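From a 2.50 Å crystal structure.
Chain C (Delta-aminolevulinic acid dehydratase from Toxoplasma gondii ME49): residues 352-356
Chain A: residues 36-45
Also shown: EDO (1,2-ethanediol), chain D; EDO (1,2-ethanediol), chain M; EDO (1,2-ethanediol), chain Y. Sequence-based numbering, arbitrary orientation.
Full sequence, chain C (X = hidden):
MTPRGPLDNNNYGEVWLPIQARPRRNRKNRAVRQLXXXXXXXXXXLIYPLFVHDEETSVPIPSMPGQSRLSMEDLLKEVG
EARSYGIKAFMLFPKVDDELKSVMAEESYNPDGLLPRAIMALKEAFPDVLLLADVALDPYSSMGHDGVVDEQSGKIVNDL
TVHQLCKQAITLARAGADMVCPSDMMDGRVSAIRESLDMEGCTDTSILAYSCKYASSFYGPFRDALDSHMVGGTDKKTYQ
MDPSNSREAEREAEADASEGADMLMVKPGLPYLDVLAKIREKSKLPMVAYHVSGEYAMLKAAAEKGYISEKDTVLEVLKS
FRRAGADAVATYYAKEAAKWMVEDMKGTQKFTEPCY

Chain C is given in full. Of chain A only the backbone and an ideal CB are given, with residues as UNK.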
# COMPACT_ATOMS: atom_id res chain seq x y z
N THR C 352 -23.99 -25.67 -15.69
CA THR C 352 -22.95 -26.27 -14.90
C THR C 352 -21.91 -26.97 -15.78
O THR C 352 -22.14 -27.19 -16.97
CB THR C 352 -23.50 -27.28 -13.89
OG1 THR C 352 -24.25 -28.31 -14.56
CG2 THR C 352 -24.37 -26.59 -12.90
N GLU C 353 -20.77 -27.26 -15.17
CA GLU C 353 -19.72 -28.07 -15.75
C GLU C 353 -18.85 -28.66 -14.62
O GLU C 353 -18.95 -28.24 -13.48
CB GLU C 353 -18.88 -27.27 -16.77
CG GLU C 353 -17.99 -26.16 -16.20
CD GLU C 353 -17.28 -25.39 -17.32
OE1 GLU C 353 -17.64 -24.24 -17.62
OE2 GLU C 353 -16.36 -25.95 -17.94
N PRO C 354 -18.03 -29.67 -14.93
CA PRO C 354 -17.14 -30.24 -13.91
C PRO C 354 -16.02 -29.31 -13.53
O PRO C 354 -15.56 -28.52 -14.35
CB PRO C 354 -16.52 -31.44 -14.60
CG PRO C 354 -17.30 -31.62 -15.90
CD PRO C 354 -17.86 -30.32 -16.25
N CYS C 355 -15.58 -29.44 -12.28
CA CYS C 355 -14.40 -28.75 -11.76
C CYS C 355 -13.59 -29.69 -10.87
O CYS C 355 -14.07 -30.73 -10.46
CB CYS C 355 -14.80 -27.51 -10.95
SG CYS C 355 -15.61 -27.80 -9.31
N TYR C 356 -12.36 -29.30 -10.59
CA TYR C 356 -11.57 -29.95 -9.55
C TYR C 356 -10.71 -28.90 -8.90
O TYR C 356 -10.57 -27.79 -9.41
CB TYR C 356 -10.74 -31.11 -10.06
CG TYR C 356 -9.57 -30.72 -10.91
CD1 TYR C 356 -8.30 -30.59 -10.35
CD2 TYR C 356 -9.71 -30.50 -12.25
CE1 TYR C 356 -7.23 -30.23 -11.11
CE2 TYR C 356 -8.64 -30.14 -13.03
CZ TYR C 356 -7.38 -30.00 -12.46
OH TYR C 356 -6.30 -29.64 -13.24
OXT TYR C 356 -10.18 -29.17 -7.84
N UNK A 36 -12.15 -25.16 2.15
CA UNK A 36 -11.21 -24.04 2.14
C UNK A 36 -10.39 -23.90 0.85
O UNK A 36 -9.53 -23.04 0.79
CB UNK A 36 -10.25 -24.19 3.32
N UNK A 37 -10.66 -24.71 -0.17
CA UNK A 37 -9.90 -24.71 -1.42
C UNK A 37 -10.07 -23.40 -2.19
O UNK A 37 -11.17 -23.02 -2.50
CB UNK A 37 -10.33 -25.89 -2.30
N UNK A 38 -8.99 -22.73 -2.50
CA UNK A 38 -9.07 -21.38 -3.02
C UNK A 38 -9.21 -21.31 -4.53
O UNK A 38 -9.56 -20.28 -5.05
CB UNK A 38 -7.83 -20.60 -2.59
N UNK A 39 -8.83 -22.37 -5.24
CA UNK A 39 -8.84 -22.32 -6.72
C UNK A 39 -9.38 -23.62 -7.30
O UNK A 39 -9.22 -24.70 -6.72
CB UNK A 39 -7.43 -22.05 -7.26
N UNK A 40 -10.03 -23.48 -8.46
CA UNK A 40 -10.75 -24.56 -9.13
C UNK A 40 -10.41 -24.48 -10.61
O UNK A 40 -10.19 -23.40 -11.14
CB UNK A 40 -12.26 -24.47 -8.90
N UNK A 41 -10.33 -25.62 -11.27
CA UNK A 41 -10.07 -25.67 -12.70
C UNK A 41 -11.31 -26.23 -13.34
O UNK A 41 -11.87 -27.20 -12.84
CB UNK A 41 -8.83 -26.51 -13.04
N UNK A 42 -11.73 -25.65 -14.45
CA UNK A 42 -12.82 -26.18 -15.23
C UNK A 42 -12.40 -26.25 -16.71
O UNK A 42 -11.48 -25.53 -17.11
CB UNK A 42 -14.07 -25.32 -15.05
N UNK A 43 -13.03 -27.12 -17.50
CA UNK A 43 -12.69 -27.23 -18.90
C UNK A 43 -12.84 -25.92 -19.69
O UNK A 43 -12.02 -25.64 -20.56
CB UNK A 43 -13.56 -28.31 -19.54
N UNK A 44 -13.88 -25.13 -19.41
CA UNK A 44 -14.11 -23.91 -20.17
C UNK A 44 -13.13 -22.76 -19.82
O UNK A 44 -13.25 -21.65 -20.39
CB UNK A 44 -15.55 -23.45 -19.94
N UNK A 45 -12.19 -23.03 -18.91
CA UNK A 45 -11.07 -22.14 -18.66
C UNK A 45 -9.84 -22.59 -19.48
O UNK A 45 -8.80 -21.94 -19.43
CB UNK A 45 -10.74 -22.11 -17.17
C1 EDO D . -19.80 -23.37 -15.65
O1 EDO D . -20.10 -23.99 -16.91
C2 EDO D . -20.14 -21.89 -15.76
O2 EDO D . -18.99 -21.13 -16.07
C1 EDO M . -13.55 -31.24 -6.63
O1 EDO M . -14.58 -31.93 -5.91
C2 EDO M . -13.28 -29.83 -6.08
O2 EDO M . -12.59 -29.92 -4.83
C1 EDO Y . -12.77 -20.16 -7.34
O1 EDO Y . -13.99 -19.41 -7.21
C2 EDO Y . -12.22 -19.96 -8.74
O2 EDO Y . -10.92 -20.53 -8.81

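The last residues of chain C run alongside chain A, their end-to-end directions 139° apart, and the chain ends at the carboxylate of Tyr356(C). Position 36 of chain A lies beyond its reach: nothing of chain C comes within 5.5 Å of the ideal CB, so the contact sets no preference, and the residue is Val36(A).

At position 37 CA-to-CB points toward chain C, yet the ideal CB still has nothing within 5.5 Å. Across the gap waits the negatively charged C-terminus, so a long side chain ending in a donor would suit, whether glutamine, lysine or arginine. The residue is Gln37(A). With chi1 and chi2 both t, it extends fully and its NE2 donates to Tyr356(C) OXT at 2.9 Å. The same Gln37(A) NE2 also donates to the backbone O of position 39 at 2.9 Å, which ties the amide to its own loop, while Gln37(A) OE1 accepts a hydrogen bond from O2 of an ethanediol (chain M).

Position 38 is out of reach of chain C, which sets no preference there; it is Glu38(A). Position 39 points sideways with nothing of chain C within 5.5 Å of the ideal CB, so this contact sets no preference, and it holds Asn39(A), whose side chain leads away.

At position 40 the ideal CB points sideways, 3.8 Å from Tyr356(C) O and 4.5 Å from Cys355(C) CB. A medium-sized apolar side chain such as leucine, isoleucine or methionine could bring its end close to the cysteine. In Leu40(A) the end of the side chain comes nearer, CD2 lying 3.9 Å from Cys355(C) SG.

Position 41 has extended backbone angles (-114/137) and a paired backbone: its N donates to Tyr356(C) O at 2.9 Å, and its O accepts from Tyr356(C) N at 3.1 Å. These bonds need no particular side chain, although proline would lack the donor. The ideal CB is 3.6 Å from Tyr356(C) CE2, which favours a compact apolar group. Val41(A) supplies one, its CB 3.5 Å from Tyr356(C) CE2 in an oblique approach to the ring.

At position 42 the ideal CB lies 3.6 Å from Pro354(C) O and 3.7 Å from Glu353(C) OE2. The nearby carboxylate would favour a basic or polar side chain. Lys42(A) places NZ 4.6 Å from Glu353(C) OE1, beyond a salt bridge; its end leads away, and NZ donates to the side chains of positions 44 and 45.

Position 43 points toward chain C, and its phi/psi of -58/-39 suits proline among many others. Pro43(A) sets CD 3.1 Å from Pro354(C) O and 3.3 Å from Glu353(C) OE2, with CG 4.4 Å from Pro354(C) CD.

Position 44 also points toward chain C, its ideal CB a tight 3.2 Å from Glu353(C) OE1. A small side chain with a donor, serine or perhaps threonine, fits best. The residue is Ser44(A), which grips both carboxylate oxygens: its N donates to Glu353(C) OE2 at 3.0 Å and its OG to Glu353(C) OE1 at 2.6 Å.

Position 45 points sideways without contact, so chain C sets no preference; it is Ser45(A), whose OG accepts from Lys42(A) NZ at 2.5 Å.

Chain A 36-45: VQENLVKPSS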
# COMPACT_ATOMS: atom_id res chain seq x y z
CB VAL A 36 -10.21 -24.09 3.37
CG1 VAL A 36 -10.91 -24.41 4.66
CG2 VAL A 36 -9.08 -25.07 3.12
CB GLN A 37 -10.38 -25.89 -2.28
CG GLN A 37 -9.72 -26.10 -3.62
CD GLN A 37 -10.28 -27.29 -4.39
OE1 GLN A 37 -10.78 -28.25 -3.81
NE2 GLN A 37 -10.14 -27.26 -5.71
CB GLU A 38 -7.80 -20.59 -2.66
CG GLU A 38 -7.40 -20.55 -1.17
CD GLU A 38 -6.00 -19.90 -0.95
OE1 GLU A 38 -5.53 -19.15 -1.86
OE2 GLU A 38 -5.36 -20.15 0.11
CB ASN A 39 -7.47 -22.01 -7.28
CG ASN A 39 -6.99 -20.60 -6.94
OD1 ASN A 39 -7.29 -19.65 -7.67
ND2 ASN A 39 -6.24 -20.46 -5.84
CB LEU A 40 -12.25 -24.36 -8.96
CG LEU A 40 -12.79 -24.60 -7.55
CD1 LEU A 40 -14.22 -24.05 -7.37
CD2 LEU A 40 -12.75 -26.09 -7.21
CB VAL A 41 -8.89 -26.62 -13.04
CG1 VAL A 41 -8.80 -26.84 -14.49
CG2 VAL A 41 -7.58 -26.09 -12.51
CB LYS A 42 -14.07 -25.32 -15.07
CG LYS A 42 -13.84 -23.85 -15.32
CD LYS A 42 -15.11 -23.02 -15.27
CE LYS A 42 -14.83 -21.58 -15.59
NZ LYS A 42 -14.23 -21.28 -16.94
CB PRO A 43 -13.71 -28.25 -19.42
CG PRO A 43 -14.07 -29.10 -18.23
CD PRO A 43 -14.00 -28.15 -17.06
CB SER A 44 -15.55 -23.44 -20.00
OG SER A 44 -15.77 -22.89 -18.74
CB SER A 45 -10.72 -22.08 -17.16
OG SER A 45 -11.79 -21.51 -16.37
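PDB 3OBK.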